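Local coordinates for attaching and effacing protein, pathogenesis factor (Escherichia coli, PDB 4E9L), which probably helps the bacterium adhere to host cells as an intimin/invasin-family adhesin, this chain being a run of its extracellular immunoglobulin-like domains, at residues A[234-239]-A[268-273]; A[199-204]-A[283-288]; A[243-248]-A[256-261]; A[325-330]-A[357-362]. One frame throughout, in Å; residues are numbered along the deposited sequence.

Contact 1 (A[234-239]-A[268-273]); sequences SLTGTA and ELRVMP
Leu235 packs against Val271 and Leu269 where two antiparallel strands of an immunoglobulin-like domain pair. Its CB lies 4.2 Å from Leu269 CD1 and already points to the face shared with Val271. CG is anti to the carbonyl carbon (chi1 -66°), beside the backbone N. From CG the two methyls part. CD2 reaches Val271 and lies 3.7 Å from its CB. CD1 turns to Ala243 O and Thr244 N, where the chain enters strand 244-252 of the opposing sheet. Leu235 and Val271 thus lie side by side and point the same way, into the domain interior.

Four backbone hydrogen bonds hold the strands around this pair. Ser234 and Met272 exchange two of them, with Met272 N to Ser234 O at 2.9 Å and almost straight. Thr236 and Arg270 exchange the other two, with Arg270 N to Thr236 O at 2.9 Å. After Thr236 the chain leaves the strand. Ala239 N still reaches back to Glu268 O, 2.9 Å away, and Ala239 CB comes 4.2 Å from Leu269 CB.

The other face carries Ser234, Thr236, Arg270 and Met272. A water sits 2.7 Å from Thr236 OG1 and gives a weak bond to Arg270 O.

Strand 231-236 is an outer strand of its sheet within the chain. Strand 267-275 lies between it and strand 278-290, with backbone bonds from Leu269 to Leu287 and from Val271 to Ala285. Across the sandwich, Leu235 meets Val245 of strand 244-252 and Val271 meets Val201 of strand 198-201.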
loop_
_atom_site.group_PDB
_atom_site.type_symbol
_atom_site.label_atom_id
_atom_site.label_comp_id
_atom_site.label_asym_id
_atom_site.label_seq_id
_atom_site.Cartn_x
_atom_site.Cartn_y
_atom_site.Cartn_z
ATOM N N SER A 234 -3.002 -12.780 3.738
ATOM C CA SER A 234 -4.190 -13.608 3.869
ATOM C C SER A 234 -5.358 -12.789 3.269
ATOM O O SER A 234 -5.509 -11.598 3.588
ATOM C CB SER A 234 -4.457 -13.895 5.346
ATOM O OG SER A 234 -5.667 -14.614 5.482
ATOM N N LEU A 235 -6.160 -13.426 2.405
ATOM C CA LEU A 235 -7.344 -12.833 1.781
ATOM C C LEU A 235 -8.573 -13.580 2.288
ATOM O O LEU A 235 -8.591 -14.805 2.269
ATOM C CB LEU A 235 -7.280 -12.918 0.232
ATOM C CG LEU A 235 -6.192 -12.098 -0.485
ATOM C CD1 LEU A 235 -6.380 -12.174 -1.991
ATOM C CD2 LEU A 235 -6.249 -10.604 -0.093
ATOM N N THR A 236 -9.577 -12.858 2.765
ATOM C CA THR A 236 -10.819 -13.462 3.273
ATOM C C THR A 236 -12.033 -12.707 2.726
ATOM O O THR A 236 -11.886 -11.617 2.171
ATOM C CB THR A 236 -10.834 -13.555 4.810
ATOM O OG1 THR A 236 -10.670 -12.251 5.368
ATOM C CG2 THR A 236 -9.782 -14.505 5.365
ATOM N N GLY A 237 -13.213 -13.305 2.883
ATOM C CA GLY A 237 -14.462 -12.712 2.431
ATOM C C GLY A 237 -14.949 -13.333 1.144
ATOM O O GLY A 237 -14.231 -14.113 0.500
ATOM N N THR A 238 -16.187 -13.007 0.779
ATOM C CA THR A 238 -16.893 -13.494 -0.420
ATOM C C THR A 238 -16.019 -13.409 -1.672
ATOM O O THR A 238 -15.919 -14.362 -2.436
ATOM C CB THR A 238 -18.194 -12.671 -0.593
ATOM O OG1 THR A 238 -19.019 -12.856 0.558
ATOM C CG2 THR A 238 -18.968 -13.021 -1.863
ATOM N N ALA A 239 -15.379 -12.270 -1.861
ATOM C CA ALA A 239 -14.593 -11.989 -3.057
ATOM C C ALA A 239 -13.116 -12.463 -3.044
ATOM O O ALA A 239 -12.406 -12.245 -4.030
ATOM C CB ALA A 239 -14.727 -10.511 -3.420
ATOM N N GLU A 268 -17.454 -8.456 -0.715
ATOM C CA GLU A 268 -16.453 -8.038 0.253
ATOM C C GLU A 268 -15.169 -8.856 0.176
ATOM O O GLU A 268 -15.188 -10.066 -0.043
ATOM C CB GLU A 268 -17.008 -8.039 1.696
ATOM C CG GLU A 268 -18.079 -6.989 1.973
ATOM C CD GLU A 268 -17.767 -5.543 1.615
ATOM O OE1 GLU A 268 -16.718 -5.021 2.061
ATOM O OE2 GLU A 268 -18.596 -4.923 0.908
ATOM N N LEU A 269 -14.063 -8.174 0.395
ATOM C CA LEU A 269 -12.718 -8.721 0.422
ATOM C C LEU A 269 -11.916 -8.023 1.534
ATOM O O LEU A 269 -11.964 -6.798 1.657
ATOM C CB LEU A 269 -12.068 -8.458 -0.961
ATOM C CG LEU A 269 -10.637 -8.941 -1.191
ATOM C CD1 LEU A 269 -10.502 -10.397 -0.861
ATOM C CD2 LEU A 269 -10.232 -8.736 -2.641
ATOM N N ARG A 270 -11.187 -8.806 2.331
ATOM C CA ARG A 270 -10.333 -8.290 3.403
ATOM C C ARG A 270 -8.921 -8.796 3.182
ATOM O O ARG A 270 -8.744 -9.963 2.815
ATOM C CB ARG A 270 -10.841 -8.720 4.795
ATOM C CG ARG A 270 -12.143 -8.039 5.197
ATOM C CD ARG A 270 -12.719 -8.557 6.510
ATOM N NE ARG A 270 -13.073 -9.980 6.466
ATOM C CZ ARG A 270 -14.192 -10.470 5.941
ATOM N NH1 ARG A 270 -15.081 -9.660 5.377
ATOM N NH2 ARG A 270 -14.423 -11.775 5.961
ATOM N N VAL A 271 -7.921 -7.913 3.374
ATOM C CA VAL A 271 -6.520 -8.241 3.203
ATOM C C VAL A 271 -5.770 -8.020 4.497
ATOM O O VAL A 271 -5.771 -6.916 5.046
ATOM C CB VAL A 271 -5.837 -7.555 1.973
ATOM C CG1 VAL A 271 -6.030 -6.047 1.964
ATOM C CG2 VAL A 271 -4.344 -7.920 1.866
ATOM N N MET A 272 -5.121 -9.071 4.968
ATOM C CA MET A 272 -4.296 -9.021 6.162
ATOM C C MET A 272 -2.849 -9.379 5.773
ATOM O O MET A 272 -2.590 -10.539 5.447
ATOM C CB MET A 272 -4.848 -9.961 7.256
ATOM C CG MET A 272 -3.972 -10.045 8.525
ATOM S SD MET A 272 -3.633 -8.420 9.257
ATOM C CE MET A 272 -5.213 -8.163 10.137
ATOM N N PRO A 273 -1.894 -8.417 5.778
ATOM C CA PRO A 273 -0.491 -8.795 5.541
ATOM C C PRO A 273 -0.057 -9.672 6.707
ATOM O O PRO A 273 -0.573 -9.536 7.836
ATOM C CB PRO A 273 0.279 -7.463 5.587
ATOM C CG PRO A 273 -0.756 -6.408 5.560
ATOM C CD PRO A 273 -1.996 -6.997 6.163
HETATM O O HOH W 1 -8.183 -11.265 5.680
HETATM O O HOH W 2 -20.400 -10.008 -0.028
#

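Contact 2 (A[199-204]-A[283-288]); sequences VSVAED and EAAQLT
Val199 and Val201 face Ala285 and Leu287 across the edge of a beta sandwich, where the first strand of the domain changes sheets. Strand 198-201 pairs with strand 211-217 in one sheet. After a short break, strand 205-207 pairs in parallel with strand 278-290 in the other. Such a switch of the first strand to run beside the last is familiar from immunoglobulin-like folds.

The apolar contacts centre on Ala285. Its CB lies 3.8 Å from Val201 CG1 and 4.1 Å from Val199 CG1. Val201 CG1 also comes 4.2 Å from Leu287 CD2. In Val199, CG1 stands between the backbone N and the carbonyl carbon (chi1 62°). There the methyl packs closely on the backbone, 3.3 Å from Glu283 O. Val214 and Pro273 also touch Val199.

One direct hydrogen bond joins the segments. Thr288 N gives it to Asp204 O over 2.8 Å, nearly straight at the hydrogen, with the donor tilted 35° from the carbonyl plane. It begins the parallel pairing, which a backbone bond between Thr288 and Val206 continues.

Two waters add bridges. One accepts from Val199 N and donates to Glu283 O, linking the backbones beside the valine. The other donates to Asp204 O and, over 2.8 Å, to Thr288 OG1, which Glu268 OE2 binds as well.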
loop_
_atom_site.group_PDB
_atom_site.type_symbol
_atom_site.label_atom_id
_atom_site.label_comp_id
_atom_site.label_asym_id
_atom_site.label_seq_id
_atom_site.Cartn_x
_atom_site.Cartn_y
_atom_site.Cartn_z
ATOM N N VAL A 199 -2.407 -1.387 7.829
ATOM C CA VAL A 199 -2.593 -1.761 6.427
ATOM C C VAL A 199 -3.693 -0.871 5.802
ATOM O O VAL A 199 -4.703 -0.600 6.447
ATOM C CB VAL A 199 -2.805 -3.289 6.177
ATOM C CG1 VAL A 199 -4.068 -3.811 6.861
ATOM C CG2 VAL A 199 -2.867 -3.595 4.670
ATOM N N SER A 200 -3.499 -0.458 4.537
ATOM C CA SER A 200 -4.395 0.432 3.820
ATOM C C SER A 200 -4.471 -0.005 2.359
ATOM O O SER A 200 -3.518 -0.563 1.845
ATOM C CB SER A 200 -3.822 1.852 3.910
ATOM O OG SER A 200 -4.496 2.791 3.091
ATOM N N VAL A 201 -5.601 0.236 1.691
ATOM C CA VAL A 201 -5.749 -0.055 0.254
ATOM C C VAL A 201 -5.974 1.286 -0.450
ATOM O O VAL A 201 -6.600 2.177 0.128
ATOM C CB VAL A 201 -6.817 -1.124 -0.130
ATOM C CG1 VAL A 201 -6.375 -2.525 0.290
ATOM C CG2 VAL A 201 -8.205 -0.772 0.421
ATOM N N ALA A 202 -5.404 1.448 -1.644
ATOM C CA ALA A 202 -5.489 2.689 -2.415
ATOM C C ALA A 202 -6.929 3.025 -2.847
ATOM O O ALA A 202 -7.285 4.200 -2.909
ATOM C CB ALA A 202 -4.581 2.609 -3.630
ATOM N N GLU A 203 -7.745 1.989 -3.118
ATOM C CA GLU A 203 -9.141 2.106 -3.550
ATOM C C GLU A 203 -9.988 1.138 -2.742
ATOM O O GLU A 203 -9.643 -0.048 -2.669
ATOM C CB GLU A 203 -9.283 1.752 -5.045
ATOM C CG GLU A 203 -8.488 2.643 -5.981
ATOM C CD GLU A 203 -7.959 1.911 -7.198
ATOM O OE1 GLU A 203 -6.816 1.393 -7.145
ATOM O OE2 GLU A 203 -8.690 1.870 -8.212
ATOM N N ASP A 204 -11.116 1.607 -2.184
ATOM C CA ASP A 204 -11.971 0.673 -1.437
ATOM C C ASP A 204 -13.118 0.049 -2.269
ATOM O O ASP A 204 -13.910 -0.750 -1.758
ATOM C CB ASP A 204 -12.388 1.210 -0.074
ATOM C CG ASP A 204 -13.161 2.505 -0.091
ATOM O OD1 ASP A 204 -13.745 2.836 -1.148
ATOM O OD2 ASP A 204 -13.179 3.191 0.948
ATOM N N GLU A 283 -6.090 -4.435 12.010
ATOM C CA GLU A 283 -7.298 -4.916 11.357
ATOM C C GLU A 283 -7.037 -4.996 9.871
ATOM O O GLU A 283 -6.221 -4.241 9.344
ATOM C CB GLU A 283 -8.506 -4.012 11.684
ATOM C CG GLU A 283 -8.322 -2.551 11.298
ATOM C CD GLU A 283 -9.473 -1.629 11.660
ATOM O OE1 GLU A 283 -10.612 -1.880 11.203
ATOM O OE2 GLU A 283 -9.223 -0.630 12.373
ATOM N N ALA A 284 -7.685 -5.943 9.206
ATOM C CA ALA A 284 -7.515 -6.148 7.766
ATOM C C ALA A 284 -8.043 -4.940 7.007
ATOM O O ALA A 284 -9.008 -4.306 7.461
ATOM C CB ALA A 284 -8.273 -7.398 7.338
ATOM N N ALA A 285 -7.399 -4.584 5.888
ATOM C CA ALA A 285 -7.927 -3.499 5.049
ATOM C C ALA A 285 -9.144 -4.092 4.298
ATOM O O ALA A 285 -9.096 -5.245 3.853
ATOM C CB ALA A 285 -6.887 -3.024 4.058
ATOM N N GLN A 286 -10.240 -3.335 4.203
ATOM C CA GLN A 286 -11.420 -3.848 3.547
ATOM C C GLN A 286 -11.775 -3.107 2.257
ATOM O O GLN A 286 -11.682 -1.876 2.162
ATOM C CB GLN A 286 -12.609 -3.895 4.519
ATOM C CG GLN A 286 -13.760 -4.815 4.074
ATOM C CD GLN A 286 -14.649 -5.279 5.213
ATOM O OE1 GLN A 286 -14.349 -5.119 6.405
ATOM N NE2 GLN A 286 -15.759 -5.905 4.867
ATOM N N LEU A 287 -12.153 -3.891 1.247
ATOM C CA LEU A 287 -12.627 -3.330 -0.000
ATOM C C LEU A 287 -13.819 -4.114 -0.520
ATOM O O LEU A 287 -14.093 -5.238 -0.066
ATOM C CB LEU A 287 -11.520 -3.110 -1.068
ATOM C CG LEU A 287 -10.810 -4.302 -1.728
ATOM C CD1 LEU A 287 -11.594 -4.824 -2.959
ATOM C CD2 LEU A 287 -9.478 -3.844 -2.294
ATOM N N THR A 288 -14.543 -3.492 -1.432
ATOM C CA THR A 288 -15.661 -4.107 -2.115
ATOM C C THR A 288 -15.232 -4.338 -3.552
ATOM O O THR A 288 -14.805 -3.393 -4.247
ATOM C CB THR A 288 -16.912 -3.205 -2.014
ATOM O OG1 THR A 288 -17.303 -3.152 -0.644
ATOM C CG2 THR A 288 -18.087 -3.733 -2.818
HETATM O O HOH W 3 -4.611 -1.849 9.753
HETATM O O HOH W 4 -15.878 -1.170 0.672
#

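Contact 3 (A[243-248]-A[256-261]); sequences ATVSSW and YVATLT
Ala258 sets its methyl over one face of the Trp248 ring in the beta hairpin of strands 244-252 and 255-261. CB stands 3.5 Å from the centroid of the six-membered ring and 10° off the ring normal, a CH-pi contact. Val245 CG1 meets the same methyl at 3.8 Å. Tyr256 CB adds an oblique contact, 3.7 Å from Trp248 CE3. Trp248 CG is anti to the carbonyl carbon, beside the backbone N (chi1 -68°).

The next shell sets the register. Thr244 and Thr261 form a regular antiparallel pair with two backbone hydrogen bonds, and their side chains run side by side. Val245 and Leu260 follow as a non-hydrogen-bonded pair. Ser246 N then bonds Thr259 O, but the return bond goes to a side chain: Thr259 N donates to Ser246 OG over 2.8 Å. The hydroxyl proton goes to Ser247 O, 2.9 Å from OG, and these two bonds fix the rotation of the group. By nearest CA atoms, Ser246 matches Thr259 and Trp248 matches Ala258. Ser247 is therefore an extra residue on its side, and the indole comes to lie on Ala258.

Further out, Leu231, Pro273 and Val214 also touch Trp248. Leu231 and Pro273 belong to the facing sheet and Val214 to the hairpin's own, so Trp248 lies between the two. Tyr256 OH bonds Ile226 O and Leu229 N, holding the far end of its ring to the loop before strand 231-236. At the shift in register, a water donates to Ser247 O over 2.9 Å and weakly to Val257 O.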
loop_
_atom_site.group_PDB
_atom_site.type_symbol
_atom_site.label_atom_id
_atom_site.label_comp_id
_atom_site.label_asym_id
_atom_site.label_seq_id
_atom_site.Cartn_x
_atom_site.Cartn_y
_atom_site.Cartn_z
ATOM N N ALA A 243 -8.944 -14.122 -5.969
ATOM C CA ALA A 243 -8.152 -12.896 -5.766
ATOM C C ALA A 243 -6.737 -13.253 -5.349
ATOM O O ALA A 243 -6.523 -14.307 -4.741
ATOM C CB ALA A 243 -8.813 -12.008 -4.714
ATOM N N THR A 244 -5.746 -12.395 -5.673
ATOM C CA THR A 244 -4.355 -12.699 -5.323
ATOM C C THR A 244 -3.646 -11.450 -4.813
ATOM O O THR A 244 -4.128 -10.330 -4.980
ATOM C CB THR A 244 -3.557 -13.221 -6.575
ATOM O OG1 THR A 244 -3.510 -12.204 -7.582
ATOM C CG2 THR A 244 -4.110 -14.498 -7.170
ATOM N N VAL A 245 -2.519 -11.662 -4.160
ATOM C CA VAL A 245 -1.612 -10.601 -3.739
ATOM C C VAL A 245 -0.239 -10.964 -4.351
ATOM O O VAL A 245 0.144 -12.137 -4.403
ATOM C CB VAL A 245 -1.552 -10.403 -2.188
ATOM C CG1 VAL A 245 -0.627 -9.233 -1.814
ATOM C CG2 VAL A 245 -2.954 -10.167 -1.612
ATOM N N SER A 246 0.484 -9.948 -4.829
ATOM C CA SER A 246 1.826 -10.065 -5.409
ATOM C C SER A 246 2.904 -10.121 -4.320
ATOM O O SER A 246 2.609 -10.073 -3.119
ATOM C CB SER A 246 2.085 -8.848 -6.308
ATOM O OG SER A 246 2.318 -7.660 -5.542
ATOM N N SER A 247 4.184 -10.151 -4.742
ATOM C CA SER A 247 5.334 -10.031 -3.856
ATOM C C SER A 247 5.284 -8.598 -3.250
ATOM O O SER A 247 4.636 -7.723 -3.809
ATOM C CB SER A 247 6.629 -10.167 -4.656
ATOM O OG SER A 247 6.705 -9.141 -5.637
ATOM N N TRP A 248 5.940 -8.386 -2.111
ATOM C CA TRP A 248 5.989 -7.072 -1.460
ATOM C C TRP A 248 7.259 -6.310 -1.856
ATOM O O TRP A 248 8.304 -6.922 -2.101
ATOM C CB TRP A 248 5.903 -7.215 0.066
ATOM C CG TRP A 248 4.551 -7.706 0.501
ATOM C CD1 TRP A 248 4.098 -8.995 0.467
ATOM C CD2 TRP A 248 3.463 -6.906 0.991
ATOM N NE1 TRP A 248 2.792 -9.050 0.897
ATOM C CE2 TRP A 248 2.382 -7.782 1.247
ATOM C CE3 TRP A 248 3.285 -5.529 1.206
ATOM C CZ2 TRP A 248 1.138 -7.325 1.703
ATOM C CZ3 TRP A 248 2.054 -5.069 1.659
ATOM C CH2 TRP A 248 1.001 -5.963 1.922
ATOM N N TYR A 256 5.804 -0.953 3.102
ATOM C CA TYR A 256 5.880 -2.050 2.107
ATOM C C TYR A 256 4.651 -1.970 1.241
ATOM O O TYR A 256 3.568 -1.679 1.747
ATOM C CB TYR A 256 5.908 -3.442 2.782
ATOM C CG TYR A 256 7.026 -3.611 3.780
ATOM C CD1 TYR A 256 8.170 -4.330 3.455
ATOM C CD2 TYR A 256 6.931 -3.071 5.064
ATOM C CE1 TYR A 256 9.195 -4.508 4.381
ATOM C CE2 TYR A 256 7.956 -3.234 5.994
ATOM C CZ TYR A 256 9.087 -3.952 5.645
ATOM O OH TYR A 256 10.109 -4.107 6.535
ATOM N N VAL A 257 4.793 -2.236 -0.055
ATOM C CA VAL A 257 3.615 -2.195 -0.936
ATOM C C VAL A 257 3.456 -3.486 -1.718
ATOM O O VAL A 257 4.449 -4.153 -2.015
ATOM C CB VAL A 257 3.581 -0.959 -1.883
ATOM C CG1 VAL A 257 3.567 0.362 -1.087
ATOM C CG2 VAL A 257 4.743 -0.997 -2.894
ATOM N N ALA A 258 2.212 -3.822 -2.100
ATOM C CA ALA A 258 1.951 -5.010 -2.926
ATOM C C ALA A 258 0.755 -4.718 -3.788
ATOM O O ALA A 258 -0.027 -3.809 -3.482
ATOM C CB ALA A 258 1.682 -6.240 -2.042
ATOM N N THR A 259 0.605 -5.490 -4.866
ATOM C CA THR A 259 -0.547 -5.420 -5.763
ATOM C C THR A 259 -1.563 -6.490 -5.401
ATOM O O THR A 259 -1.247 -7.679 -5.380
ATOM C CB THR A 259 -0.133 -5.547 -7.232
ATOM O OG1 THR A 259 0.854 -4.559 -7.506
ATOM C CG2 THR A 259 -1.341 -5.374 -8.192
ATOM N N LEU A 260 -2.794 -6.062 -5.174
ATOM C CA LEU A 260 -3.896 -6.968 -4.879
ATOM C C LEU A 260 -4.699 -7.016 -6.176
ATOM O O LEU A 260 -5.164 -5.967 -6.633
ATOM C CB LEU A 260 -4.758 -6.389 -3.719
ATOM C CG LEU A 260 -5.910 -7.256 -3.159
ATOM C CD1 LEU A 260 -6.424 -6.669 -1.854
ATOM C CD2 LEU A 260 -7.093 -7.272 -4.106
ATOM N N THR A 261 -4.832 -8.208 -6.783
ATOM C CA THR A 261 -5.614 -8.357 -8.013
ATOM C C THR A 261 -6.909 -9.082 -7.658
ATOM O O THR A 261 -6.864 -10.151 -7.055
ATOM C CB THR A 261 -4.841 -9.126 -9.118
ATOM O OG1 THR A 261 -3.520 -8.601 -9.272
ATOM C CG2 THR A 261 -5.573 -9.090 -10.476
HETATM O O HOH W 5 5.349 -5.262 -5.097
#

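Contact 4 (A[325-330]-A[357-362]); sequences GNPVTG and KGNGVY
The tight turn of a beta hairpin, at Asn359 and Gly360, packs on the loop residues Pro327 to Thr329 at one end of an immunoglobulin-like domain. Asn359 CG is anti to the backbone N (chi1 -163°), and the end of the side chain comes nearer the loop. Its OD1 comes between two carbons there, 3.6 Å from Pro327 CG and 3.6 Å from Thr329 CB. The backbone adds to this, with Asn359 O lying 3.5 Å from Pro327 CB.

Val328 O is the polar centre. Tyr362 OH donates to it over 2.7 Å, and the oxygen lies at the edge of the phenol ring, in its plane. Gly360 CA makes a CA-H...O contact to the same oxygen at 3.3 Å. Tyr362 OH has a second partner in Leu331 N, and so the hydroxyl bonds the loop twice. Glu356 supports the site from the hairpin: its carboxylate bonds Thr329 OG1, Gly330 N and Gly360 N. Earlier in the loop, Asn326 ND2 bonds Gly264 O, which lies in the preceding domain.

The turn is type II, from Gly358 to Val361, and is closed by Val361 N bonding Gly358 O at 2.9 Å. Gly360 has the positive phi, 73°, expected at its third position. Lys357 and Gly358 both face Val361, the signature of a classic beta bulge next to a two-residue hairpin turn.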
loop_
_atom_site.group_PDB
_atom_site.type_symbol
_atom_site.label_atom_id
_atom_site.label_comp_id
_atom_site.label_asym_id
_atom_site.label_seq_id
_atom_site.Cartn_x
_atom_site.Cartn_y
_atom_site.Cartn_z
ATOM N N GLY A 325 -20.132 -12.031 -16.400
ATOM C CA GLY A 325 -21.587 -12.113 -16.303
ATOM C C GLY A 325 -22.144 -11.354 -15.111
ATOM O O GLY A 325 -23.345 -11.438 -14.849
ATOM N N ASN A 326 -21.282 -10.607 -14.354
ATOM C CA ASN A 326 -21.790 -9.842 -13.206
ATOM C C ASN A 326 -22.614 -8.654 -13.710
ATOM O O ASN A 326 -22.152 -7.934 -14.602
ATOM C CB ASN A 326 -20.657 -9.302 -12.323
ATOM C CG ASN A 326 -19.847 -10.386 -11.669
ATOM O OD1 ASN A 326 -20.378 -11.253 -10.961
ATOM N ND2 ASN A 326 -18.549 -10.360 -11.889
ATOM N N PRO A 327 -23.783 -8.376 -13.093
ATOM C CA PRO A 327 -24.548 -7.177 -13.498
ATOM C C PRO A 327 -23.783 -5.888 -13.165
ATOM O O PRO A 327 -23.196 -5.771 -12.086
ATOM C CB PRO A 327 -25.861 -7.296 -12.716
ATOM C CG PRO A 327 -25.581 -8.214 -11.585
ATOM C CD PRO A 327 -24.433 -9.113 -11.983
ATOM N N VAL A 328 -23.717 -4.956 -14.126
ATOM C CA VAL A 328 -23.024 -3.691 -13.926
ATOM C C VAL A 328 -24.029 -2.669 -13.364
ATOM O O VAL A 328 -24.871 -2.139 -14.091
ATOM C CB VAL A 328 -22.224 -3.192 -15.154
ATOM C CG1 VAL A 328 -21.565 -1.832 -14.863
ATOM C CG2 VAL A 328 -21.183 -4.223 -15.580
ATOM N N THR A 329 -23.957 -2.446 -12.050
ATOM C CA THR A 329 -24.892 -1.580 -11.322
ATOM C C THR A 329 -24.304 -0.188 -11.003
ATOM O O THR A 329 -23.091 -0.046 -10.914
ATOM C CB THR A 329 -25.418 -2.356 -10.080
ATOM O OG1 THR A 329 -26.580 -1.734 -9.556
ATOM C CG2 THR A 329 -24.370 -2.536 -8.982
ATOM N N GLY A 330 -25.186 0.801 -10.829
ATOM C CA GLY A 330 -24.840 2.173 -10.465
ATOM C C GLY A 330 -24.069 2.948 -11.512
ATOM O O GLY A 330 -23.386 3.926 -11.185
ATOM N N LYS A 357 -33.730 0.164 -12.977
ATOM C CA LYS A 357 -34.943 -0.432 -12.395
ATOM C C LYS A 357 -34.744 -1.872 -11.889
ATOM O O LYS A 357 -35.574 -2.406 -11.135
ATOM C CB LYS A 357 -36.102 -0.352 -13.405
ATOM C CG LYS A 357 -36.512 1.078 -13.759
ATOM C CD LYS A 357 -38.017 1.180 -13.978
ATOM C CE LYS A 357 -38.460 2.404 -14.757
ATOM N NZ LYS A 357 -38.373 3.646 -13.944
ATOM N N GLY A 358 -33.669 -2.490 -12.346
ATOM C CA GLY A 358 -33.251 -3.816 -11.907
ATOM C C GLY A 358 -31.745 -3.811 -11.744
ATOM O O GLY A 358 -31.081 -2.874 -12.191
ATOM N N ASN A 359 -31.194 -4.853 -11.129
ATOM C CA ASN A 359 -29.749 -4.988 -10.925
ATOM C C ASN A 359 -29.026 -5.089 -12.302
ATOM O O ASN A 359 -29.142 -6.101 -13.008
ATOM C CB ASN A 359 -29.483 -6.230 -10.075
ATOM C CG ASN A 359 -28.104 -6.261 -9.467
ATOM O OD1 ASN A 359 -27.211 -5.497 -9.831
ATOM N ND2 ASN A 359 -27.903 -7.158 -8.541
ATOM N N GLY A 360 -28.382 -3.995 -12.694
ATOM C CA GLY A 360 -27.741 -3.852 -14.006
ATOM C C GLY A 360 -28.728 -3.691 -15.158
ATOM O O GLY A 360 -28.366 -3.907 -16.315
ATOM N N VAL A 361 -29.982 -3.312 -14.867
ATOM C CA VAL A 361 -31.018 -3.157 -15.905
ATOM C C VAL A 361 -31.439 -1.702 -15.967
ATOM O O VAL A 361 -31.949 -1.177 -14.980
ATOM C CB VAL A 361 -32.231 -4.095 -15.697
ATOM C CG1 VAL A 361 -33.325 -3.824 -16.759
ATOM C CG2 VAL A 361 -31.795 -5.566 -15.710
ATOM N N TYR A 362 -31.200 -1.049 -17.118
ATOM C CA TYR A 362 -31.490 0.375 -17.300
ATOM C C TYR A 362 -32.603 0.558 -18.319
ATOM O O TYR A 362 -32.594 -0.076 -19.383
ATOM C CB TYR A 362 -30.212 1.162 -17.669
ATOM C CG TYR A 362 -29.057 0.934 -16.694
ATOM C CD1 TYR A 362 -28.252 -0.205 -16.781
ATOM C CD2 TYR A 362 -28.749 1.875 -15.714
ATOM C CE1 TYR A 362 -27.203 -0.425 -15.875
ATOM C CE2 TYR A 362 -27.702 1.672 -14.812
ATOM C CZ TYR A 362 -26.928 0.519 -14.898
ATOM O OH TYR A 362 -25.888 0.335 -14.005
#

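From the N terminus, the chain first enters contact 2 at 199-204. Its return at 283-288 closes the longest of the loops, bringing the first strand of one immunoglobulin-like domain beside its last. Contact 1 is nested inside, opening at 234-239 and closing at 268-273 as an antiparallel strand pair. Contact 3, the hairpin of 243-248 and 256-261, nests inside contact 1. None of the loops cross. Contacts 1 and 3 lie in facing sheets and meet through Leu235 and Leu269, while contact 2 spans the edge between the sheets. Contact 4 follows in series in the next domain, with its nearest atoms about 9 Å from those of contact 1.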